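Local coordinates for clavulanic acid biosynthesis oligopeptide binding protein 2 (Streptomyces clavuligerus, PDB 2WOL) that probably binds oligopeptides as an extracellular solute-binding protein of the clavulanic acid biosynthetic pathway, at residues 121-133 and 151-165. Sequence-based numbering, arbitrary orientation.
Sequences RHAVQRVFAQDVL and YPGPYRTDEPLRSVL
Gln125 reaches from helix 117-127 into the loop 151-163, where its OE1 accepts a hydrogen bond from the backbone N of Leu161 (2.7 Å); the N-H points almost straight at the oxygen (165°) but arrives from above the amide's carbonyl plane. Its side chain, extended beyond CG, crosses Tyr151 at about a right angle, with the phenol OH 3.2 Å from Gln125 CD. One turn along, Phe128 and Tyr151 form a T-shaped pair: the CD2 edge of Tyr151 meets the Phe128 face at CG, 3.5 Å away, with the ring planes at 78°. Leu161 CD2 approaches Phe128 CE1 obliquely, while Leu161 CB lies over one face of Tyr151. Near strand 164-166, Arg121 lies along Val164 and bends at chi3 (71°); Pro160 CB rests over the centre of the guanidinium, and NH1 donates within that group's plane to Val164 O (3.0 Å). The contact thus packs the helix against the loop leading into the edge strand 164-166 of a four-stranded antiparallel sheet, within a family 5 solute-binding protein; helix 140-144 also touches Phe128. Pro154 sets CD against Gln125 O, and its CB meets His122 CE1 (3.7 Å). Gly153 brings its CA to 4.6 Å from CA of Ala129. Tyr155 packs CD2 and CE2 on Ala129 CB and receives Leu133 CD1 at its edge, while its OH and His122 NE2 hydrogen-bond to Asp200, which also forms a salt bridge with Arg126, itself paired with Asp47. At the exposed end, Arg156 NH2 reaches Asp131 OD2 at 2.7 Å in a salt bridge, with a weak second bond from NE; a water held by Pro152 O also bonds weakly to Asp131 OD1.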
ATOM      1  N   ARG A 121       4.402 -16.008 -17.267  1.00  9.21           N
ATOM      2  CA  ARG A 121       3.403 -15.536 -18.214  1.00  9.15           C
ATOM      3  C   ARG A 121       2.009 -15.967 -17.776  1.00  8.69           C
ATOM      4  O   ARG A 121       1.069 -15.170 -17.827  1.00  8.35           O
ATOM      5  CB  ARG A 121       3.674 -16.036 -19.627  1.00  9.56           C
ATOM      6  CG  ARG A 121       2.589 -15.623 -20.612  1.00 10.38           C
ATOM      7  CD  ARG A 121       3.048 -15.769 -22.031  1.00 12.05           C
ATOM      8  NE  ARG A 121       3.159 -17.169 -22.415  1.00 12.05           N
ATOM      9  CZ  ARG A 121       3.648 -17.573 -23.578  1.00 13.57           C
ATOM     10  NH1 ARG A 121       4.073 -16.678 -24.466  1.00 13.94           N
ATOM     11  NH2 ARG A 121       3.710 -18.871 -23.850  1.00 14.98           N
ATOM     12  N   HIS A 122       1.875 -17.221 -17.352  1.00  8.45           N
ATOM     13  CA  HIS A 122       0.574 -17.719 -16.922  1.00  7.74           C
ATOM     14  C   HIS A 122       0.011 -16.912 -15.750  1.00  7.77           C
ATOM     15  O   HIS A 122      -1.172 -16.568 -15.748  1.00  7.40           O
ATOM     16  CB  HIS A 122       0.597 -19.212 -16.586  1.00  7.99           C
ATOM     17  CG  HIS A 122      -0.757 -19.754 -16.253  1.00  8.23           C
ATOM     18  ND1 HIS A 122      -1.741 -19.917 -17.206  1.00  9.63           N
ATOM     19  CD2 HIS A 122      -1.308 -20.123 -15.074  1.00  8.24           C
ATOM     20  CE1 HIS A 122      -2.835 -20.380 -16.628  1.00  9.54           C
ATOM     21  NE2 HIS A 122      -2.599 -20.512 -15.334  1.00  9.08           N
ATOM     22  N   ALA A 123       0.862 -16.604 -14.775  1.00  7.51           N
ATOM     23  CA  ALA A 123       0.467 -15.781 -13.633  1.00  7.61           C
ATOM     24  C   ALA A 123      -0.063 -14.417 -14.078  1.00  7.54           C
ATOM     25  O   ALA A 123      -1.117 -13.970 -13.610  1.00  7.74           O
ATOM     26  CB  ALA A 123       1.637 -15.610 -12.682  1.00  7.54           C
ATOM     27  N   VAL A 124       0.661 -13.772 -14.986  1.00  7.85           N
ATOM     28  CA  VAL A 124       0.255 -12.473 -15.514  1.00  8.30           C
ATOM     29  C   VAL A 124      -1.058 -12.595 -16.303  1.00  8.55           C
ATOM     30  O   VAL A 124      -1.948 -11.751 -16.186  1.00  8.63           O
ATOM     31  CB  VAL A 124       1.387 -11.837 -16.360  1.00  8.61           C
ATOM     32  CG1 VAL A 124       0.911 -10.579 -17.051  1.00  9.05           C
ATOM     33  CG2 VAL A 124       2.595 -11.533 -15.471  1.00  8.51           C
ATOM     34  N   GLN A 125      -1.177 -13.664 -17.086  1.00  8.49           N
ATOM     35  CA  GLN A 125      -2.402 -13.929 -17.838  1.00  8.88           C
ATOM     36  C   GLN A 125      -3.609 -14.122 -16.924  1.00  8.84           C
ATOM     37  O   GLN A 125      -4.699 -13.633 -17.233  1.00  8.70           O
ATOM     38  CB  GLN A 125      -2.215 -15.135 -18.756  1.00  9.08           C
ATOM     39  CG  GLN A 125      -1.363 -14.813 -19.966  1.00  8.92           C
ATOM     40  CD  GLN A 125      -1.045 -16.009 -20.847  1.00  9.33           C
ATOM     41  OE1 GLN A 125      -0.501 -15.837 -21.933  1.00 11.79           O
ATOM     42  NE2 GLN A 125      -1.346 -17.217 -20.375  1.00 11.10           N
ATOM     43  N   ARG A 126      -3.413 -14.820 -15.803  1.00  9.12           N
ATOM     44  CA  ARG A 126      -4.469 -15.053 -14.811  1.00  9.22           C
ATOM     45  C   ARG A 126      -5.145 -13.769 -14.338  1.00  9.04           C
ATOM     46  O   ARG A 126      -6.354 -13.746 -14.106  1.00  9.51           O
ATOM     47  CB  ARG A 126      -3.916 -15.798 -13.591  1.00  9.65           C
ATOM     48  CG  ARG A 126      -3.575 -17.243 -13.840  1.00 10.11           C
ATOM     49  CD  ARG A 126      -2.952 -17.860 -12.605  1.00  8.96           C
ATOM     50  NE  ARG A 126      -3.947 -18.467 -11.722  1.00  8.62           N
ATOM     51  CZ  ARG A 126      -4.212 -18.080 -10.475  1.00  8.09           C
ATOM     52  NH1 ARG A 126      -3.569 -17.056  -9.920  1.00  7.29           N
ATOM     53  NH2 ARG A 126      -5.137 -18.721  -9.780  1.00  7.82           N
ATOM     54  N   VAL A 127      -4.354 -12.711 -14.175  1.00  8.84           N
ATOM     55  CA  VAL A 127      -4.871 -11.413 -13.737  1.00  9.18           C
ATOM     56  C   VAL A 127      -6.013 -10.923 -14.640  1.00  9.15           C
ATOM     57  O   VAL A 127      -6.947 -10.261 -14.175  1.00  8.94           O
ATOM     58  CB  VAL A 127      -3.734 -10.363 -13.653  1.00  9.13           C
ATOM     59  CG1 VAL A 127      -4.279  -8.971 -13.328  1.00  9.68           C
ATOM     60  CG2 VAL A 127      -2.690 -10.790 -12.622  1.00  9.86           C
ATOM     61  N   PHE A 128      -5.947 -11.280 -15.923  1.00  8.94           N
ATOM     62  CA  PHE A 128      -6.959 -10.869 -16.899  1.00  8.95           C
ATOM     63  C   PHE A 128      -8.313 -11.547 -16.693  1.00  8.98           C
ATOM     64  O   PHE A 128      -9.331 -11.045 -17.172  1.00  9.03           O
ATOM     65  CB  PHE A 128      -6.469 -11.141 -18.323  1.00  9.14           C
ATOM     66  CG  PHE A 128      -5.445 -10.158 -18.814  1.00  8.77           C
ATOM     67  CD1 PHE A 128      -4.145 -10.180 -18.317  1.00  9.81           C
ATOM     68  CD2 PHE A 128      -5.776  -9.215 -19.786  1.00  9.73           C
ATOM     69  CE1 PHE A 128      -3.198  -9.282 -18.773  1.00  9.29           C
ATOM     70  CE2 PHE A 128      -4.830  -8.306 -20.248  1.00 10.13           C
ATOM     71  CZ  PHE A 128      -3.537  -8.342 -19.744  1.00 10.10           C
ATOM     72  N   ALA A 129      -8.324 -12.681 -15.993  1.00  8.93           N
ATOM     73  CA  ALA A 129      -9.562 -13.420 -15.750  1.00  9.10           C
ATOM     74  C   ALA A 129     -10.274 -12.875 -14.513  1.00  9.20           C
ATOM     75  O   ALA A 129     -10.415 -13.568 -13.505  1.00  9.32           O
ATOM     76  CB  ALA A 129      -9.277 -14.915 -15.611  1.00  8.99           C
ATOM     77  N   GLN A 130     -10.732 -11.629 -14.606  1.00  9.65           N
ATOM     78  CA  GLN A 130     -11.363 -10.946 -13.473  1.00  9.90           C
ATOM     79  C   GLN A 130     -12.727 -11.520 -13.082  1.00 10.58           C
ATOM     80  O   GLN A 130     -13.218 -11.273 -11.976  1.00 11.08           O
ATOM     81  CB  GLN A 130     -11.441  -9.435 -13.724  1.00  9.89           C
ATOM     82  CG  GLN A 130     -10.098  -8.728 -13.568  1.00  9.86           C
ATOM     83  CD  GLN A 130      -9.577  -8.800 -12.141  1.00 10.24           C
ATOM     84  OE1 GLN A 130     -10.211  -8.299 -11.209  1.00 10.80           O
ATOM     85  NE2 GLN A 130      -8.426  -9.430 -11.964  1.00  9.17           N
ATOM     86  N   ASP A 131     -13.319 -12.298 -13.984  1.00 10.90           N
ATOM     87  CA  ASP A 131     -14.554 -13.027 -13.694  1.00 11.75           C
ATOM     88  C   ASP A 131     -14.337 -14.236 -12.777  1.00 11.85           C
ATOM     89  O   ASP A 131     -15.265 -14.678 -12.092  1.00 12.82           O
ATOM     90  CB  ASP A 131     -15.242 -13.463 -14.997  1.00 12.09           C
ATOM     91  CG  ASP A 131     -14.340 -14.299 -15.903  1.00 13.42           C
ATOM     92  OD1 ASP A 131     -13.107 -14.112 -15.893  1.00 14.44           O
ATOM     93  OD2 ASP A 131     -14.875 -15.143 -16.654  1.00 17.03           O
ATOM     94  N   VAL A 132     -13.116 -14.767 -12.765  1.00 11.15           N
ATOM     95  CA  VAL A 132     -12.795 -15.958 -11.978  1.00 10.87           C
ATOM     96  C   VAL A 132     -11.890 -15.636 -10.781  1.00 10.43           C
ATOM     97  O   VAL A 132     -12.054 -16.219  -9.701  1.00 10.44           O
ATOM     98  CB  VAL A 132     -12.158 -17.062 -12.869  1.00 10.78           C
ATOM     99  CG1 VAL A 132     -11.743 -18.278 -12.042  1.00 11.42           C
ATOM    100  CG2 VAL A 132     -13.133 -17.490 -13.958  1.00 12.00           C
ATOM    101  N   LEU A 133     -10.958 -14.702 -10.981  1.00  9.77           N
ATOM    102  CA  LEU A 133      -9.907 -14.407  -9.998  1.00  9.59           C
ATOM    103  C   LEU A 133      -9.876 -12.951  -9.502  1.00  9.49           C
ATOM    104  O   LEU A 133      -8.798 -12.348  -9.411  1.00  9.09           O
ATOM    105  CB  LEU A 133      -8.533 -14.779 -10.580  1.00  9.44           C
ATOM    106  CG  LEU A 133      -8.375 -16.170 -11.200  1.00  9.56           C
ATOM    107  CD1 LEU A 133      -7.039 -16.265 -11.891  1.00 10.20           C
ATOM    108  CD2 LEU A 133      -8.495 -17.254 -10.159  1.00  9.90           C
ATOM    109  N   TYR A 151      -7.673  -9.585 -24.626  1.00 11.14           N
ATOM    110  CA  TYR A 151      -7.312 -10.893 -24.103  1.00 10.39           C
ATOM    111  C   TYR A 151      -8.305 -11.293 -23.011  1.00 10.26           C
ATOM    112  O   TYR A 151      -8.458 -10.566 -22.024  1.00 10.15           O
ATOM    113  CB  TYR A 151      -5.880 -10.871 -23.568  1.00 10.02           C
ATOM    114  CG  TYR A 151      -5.434 -12.182 -22.972  1.00  9.50           C
ATOM    115  CD1 TYR A 151      -5.269 -13.312 -23.769  1.00  9.19           C
ATOM    116  CD2 TYR A 151      -5.178 -12.292 -21.609  1.00  8.82           C
ATOM    117  CE1 TYR A 151      -4.861 -14.516 -23.225  1.00  8.75           C
ATOM    118  CE2 TYR A 151      -4.763 -13.492 -21.055  1.00  8.27           C
ATOM    119  CZ  TYR A 151      -4.614 -14.603 -21.865  1.00  9.23           C
ATOM    120  OH  TYR A 151      -4.216 -15.800 -21.320  1.00  9.54           O
ATOM    121  N   PRO A 152      -8.994 -12.436 -23.197  1.00 10.34           N
ATOM    122  CA  PRO A 152     -10.050 -12.839 -22.266  1.00 10.39           C
ATOM    123  C   PRO A 152      -9.583 -13.685 -21.075  1.00 10.37           C
ATOM    124  O   PRO A 152     -10.417 -14.249 -20.360  1.00 10.34           O
ATOM    125  CB  PRO A 152     -10.976 -13.670 -23.157  1.00 10.54           C
ATOM    126  CG  PRO A 152     -10.045 -14.347 -24.104  1.00 10.59           C
ATOM    127  CD  PRO A 152      -8.861 -13.401 -24.307  1.00 10.43           C
ATOM    128  N   GLY A 153      -8.274 -13.773 -20.860  1.00  9.79           N
ATOM    129  CA  GLY A 153      -7.745 -14.604 -19.781  1.00  9.65           C
ATOM    130  C   GLY A 153      -7.483 -16.032 -20.229  1.00  9.62           C
ATOM    131  O   GLY A 153      -7.979 -16.461 -21.278  1.00  9.60           O
ATOM    132  N   PRO A 154      -6.721 -16.792 -19.421  1.00  9.38           N
ATOM    133  CA  PRO A 154      -6.205 -18.098 -19.829  1.00  9.58           C
ATOM    134  C   PRO A 154      -7.205 -19.253 -19.759  1.00  9.99           C
ATOM    135  O   PRO A 154      -6.865 -20.375 -20.152  1.00 10.57           O
ATOM    136  CB  PRO A 154      -5.069 -18.337 -18.834  1.00  9.51           C
ATOM    137  CG  PRO A 154      -5.535 -17.662 -17.596  1.00  9.47           C
ATOM    138  CD  PRO A 154      -6.294 -16.439 -18.051  1.00  9.51           C
ATOM    139  N   TYR A 155      -8.409 -18.992 -19.253  1.00 10.11           N
ATOM    140  CA  TYR A 155      -9.448 -20.025 -19.175  1.00 10.59           C
ATOM    141  C   TYR A 155     -10.373 -19.979 -20.389  1.00 10.94           C
ATOM    142  O   TYR A 155     -10.962 -20.994 -20.763  1.00 12.04           O
ATOM    143  CB  TYR A 155     -10.249 -19.896 -17.873  1.00 10.42           C
ATOM    144  CG  TYR A 155      -9.367 -19.768 -16.650  1.00 10.48           C
ATOM    145  CD1 TYR A 155      -8.395 -20.727 -16.369  1.00 10.94           C
ATOM    146  CD2 TYR A 155      -9.498 -18.688 -15.782  1.00 10.48           C
ATOM    147  CE1 TYR A 155      -7.572 -20.611 -15.256  1.00 10.27           C
ATOM    148  CE2 TYR A 155      -8.682 -18.566 -14.660  1.00 10.44           C
ATOM    149  CZ  TYR A 155      -7.723 -19.530 -14.409  1.00 10.57           C
ATOM    150  OH  TYR A 155      -6.917 -19.414 -13.300  1.00 10.66           O
ATOM    151  N   ARG A 156     -10.472 -18.800 -21.001  1.00 10.45           N
ATOM    152  CA  ARG A 156     -11.344 -18.582 -22.156  1.00 10.30           C
ATOM    153  C   ARG A 156     -10.634 -18.759 -23.497  1.00 10.64           C
ATOM    154  O   ARG A 156     -11.284 -18.908 -24.535  1.00 10.00           O
ATOM    155  CB  ARG A 156     -11.999 -17.204 -22.066  1.00 10.15           C
ATOM    156  CG  ARG A 156     -12.925 -17.067 -20.878  1.00 10.19           C
ATOM    157  CD  ARG A 156     -13.705 -15.762 -20.914  1.00  9.58           C
ATOM    158  NE  ARG A 156     -14.596 -15.649 -19.762  1.00  9.83           N
ATOM    159  CZ  ARG A 156     -15.828 -16.152 -19.712  1.00  9.85           C
ATOM    160  NH1 ARG A 156     -16.330 -16.808 -20.756  1.00  8.78           N
ATOM    161  NH2 ARG A 156     -16.563 -15.995 -18.620  1.00 10.28           N
ATOM    162  N   THR A 157      -9.305 -18.729 -23.474  1.00 11.20           N
ATOM    163  CA  THR A 157      -8.495 -19.062 -24.641  1.00 12.39           C
ATOM    164  C   THR A 157      -7.167 -19.665 -24.194  1.00 13.11           C
ATOM    165  O   THR A 157      -6.646 -19.315 -23.128  1.00 13.44           O
ATOM    166  CB  THR A 157      -8.251 -17.844 -25.571  1.00 12.40           C
ATOM    167  OG1 THR A 157      -7.598 -18.283 -26.771  1.00 12.67           O
ATOM    168  CG2 THR A 157      -7.390 -16.779 -24.888  1.00 12.07           C
ATOM    169  N   ASP A 158      -6.629 -20.578 -24.997  1.00 14.15           N
ATOM    170  CA  ASP A 158      -5.313 -21.147 -24.713  1.00 15.18           C
ATOM    171  C   ASP A 158      -4.207 -20.470 -25.521  1.00 15.16           C
ATOM    172  O   ASP A 158      -3.033 -20.829 -25.403  1.00 15.66           O
ATOM    173  CB  ASP A 158      -5.296 -22.678 -24.872  1.00 15.71           C
ATOM    174  CG  ASP A 158      -5.738 -23.142 -26.248  1.00 17.66           C
ATOM    175  OD1 ASP A 158      -5.591 -22.383 -27.229  1.00 19.54           O
ATOM    176  OD2 ASP A 158      -6.235 -24.288 -26.342  1.00 19.97           O
ATOM    177  N   GLU A 159      -4.582 -19.483 -26.332  1.00 15.01           N
ATOM    178  CA  GLU A 159      -3.589 -18.660 -27.006  1.00 15.09           C
ATOM    179  C   GLU A 159      -2.973 -17.692 -26.001  1.00 14.82           C
ATOM    180  O   GLU A 159      -3.693 -16.953 -25.329  1.00 14.14           O
ATOM    181  CB  GLU A 159      -4.198 -17.890 -28.171  1.00 15.53           C
ATOM    182  CG  GLU A 159      -3.153 -17.180 -29.015  1.00 17.25           C
ATOM    183  CD  GLU A 159      -3.749 -16.301 -30.090  1.00 19.58           C
ATOM    184  OE1 GLU A 159      -4.968 -16.028 -30.047  1.00 21.23           O
ATOM    185  OE2 GLU A 159      -2.986 -15.877 -30.984  1.00 21.65           O
ATOM    186  N   PRO A 160      -1.636 -17.715 -25.869  1.00 14.83           N
ATOM    187  CA  PRO A 160      -0.986 -16.803 -24.937  1.00 14.87           C
ATOM    188  C   PRO A 160      -1.230 -15.332 -25.250  1.00 14.80           C
ATOM    189  O   PRO A 160      -1.524 -14.965 -26.391  1.00 14.62           O
ATOM    190  CB  PRO A 160       0.501 -17.131 -25.106  1.00 15.08           C
ATOM    191  CG  PRO A 160       0.521 -18.531 -25.614  1.00 15.23           C
ATOM    192  CD  PRO A 160      -0.661 -18.603 -26.528  1.00 15.04           C
ATOM    193  N   LEU A 161      -1.116 -14.507 -24.216  1.00 14.54           N
ATOM    194  CA  LEU A 161      -1.141 -13.063 -24.349  1.00 14.75           C
ATOM    195  C   LEU A 161      -0.044 -12.648 -25.332  1.00 14.60           C
ATOM    196  O   LEU A 161       1.117 -13.027 -25.175  1.00 14.51           O
ATOM    197  CB  LEU A 161      -0.917 -12.450 -22.964  1.00 14.92           C
ATOM    198  CG  LEU A 161      -1.049 -10.961 -22.654  1.00 15.75           C
ATOM    199  CD1 LEU A 161      -2.356 -10.366 -23.132  1.00 15.59           C
ATOM    200  CD2 LEU A 161      -0.903 -10.780 -21.153  1.00 14.67           C
ATOM    201  N   ARG A 162      -0.423 -11.893 -26.356  1.00 14.49           N
ATOM    202  CA  ARG A 162       0.488 -11.599 -27.464  1.00 14.52           C
ATOM    203  C   ARG A 162       1.578 -10.598 -27.120  1.00 14.11           C
ATOM    204  O   ARG A 162       2.580 -10.481 -27.833  1.00 14.22           O
ATOM    205  CB  ARG A 162      -0.292 -11.139 -28.686  1.00 14.89           C
ATOM    206  CG  ARG A 162      -1.054 -12.264 -29.323  1.00 15.94           C
ATOM    207  CD  ARG A 162      -1.169 -12.051 -30.789  1.00 17.88           C
ATOM    208  NE  ARG A 162      -1.840 -13.176 -31.422  1.00 17.44           N
ATOM    209  CZ  ARG A 162      -2.442 -13.100 -32.599  1.00 17.44           C
ATOM    210  NH1 ARG A 162      -2.455 -11.949 -33.257  1.00 17.39           N
ATOM    211  NH2 ARG A 162      -3.033 -14.170 -33.108  1.00 17.47           N
ATOM    212  N   SER A 163       1.374  -9.890 -26.016  1.00 13.42           N
ATOM    213  CA  SER A 163       2.330  -8.915 -25.520  1.00 12.86           C
ATOM    214  C   SER A 163       3.351  -9.551 -24.583  1.00 12.73           C
ATOM    215  O   SER A 163       4.242  -8.868 -24.084  1.00 12.95           O
ATOM    216  CB  SER A 163       1.582  -7.807 -24.786  1.00 12.81           C
ATOM    217  OG  SER A 163       0.702  -8.367 -23.828  1.00 12.79           O
ATOM    218  N   VAL A 164       3.215 -10.851 -24.324  1.00 12.17           N
ATOM    219  CA  VAL A 164       4.163 -11.548 -23.457  1.00 12.07           C
ATOM    220  C   VAL A 164       4.799 -12.715 -24.209  1.00 12.53           C
ATOM    221  O   VAL A 164       4.117 -13.670 -24.586  1.00 12.61           O
ATOM    222  CB  VAL A 164       3.529 -12.058 -22.132  1.00 12.10           C
ATOM    223  CG1 VAL A 164       4.617 -12.591 -21.216  1.00 12.03           C
ATOM    224  CG2 VAL A 164       2.761 -10.957 -21.414  1.00 11.06           C
ATOM    225  N   LEU A 165       6.108 -12.620 -24.433  1.00 12.50           N
ATOM    226  CA  LEU A 165       6.837 -13.665 -25.147  1.00 13.32           C
ATOM    227  C   LEU A 165       7.681 -14.513 -24.210  1.00 13.32           C
ATOM    228  O   LEU A 165       8.225 -14.015 -23.224  1.00 12.84           O
ATOM    229  CB  LEU A 165       7.735 -13.056 -26.222  1.00 13.57           C
ATOM    230  CG  LEU A 165       7.143 -12.070 -27.228  1.00 15.16           C
ATOM    231  CD1 LEU A 165       8.254 -11.564 -28.124  1.00 16.88           C
ATOM    232  CD2 LEU A 165       6.033 -12.704 -28.052  1.00 16.46           C
TER
HETATM  233  O   HOH W   1     -12.535 -13.226 -18.520  1.00 19.41           O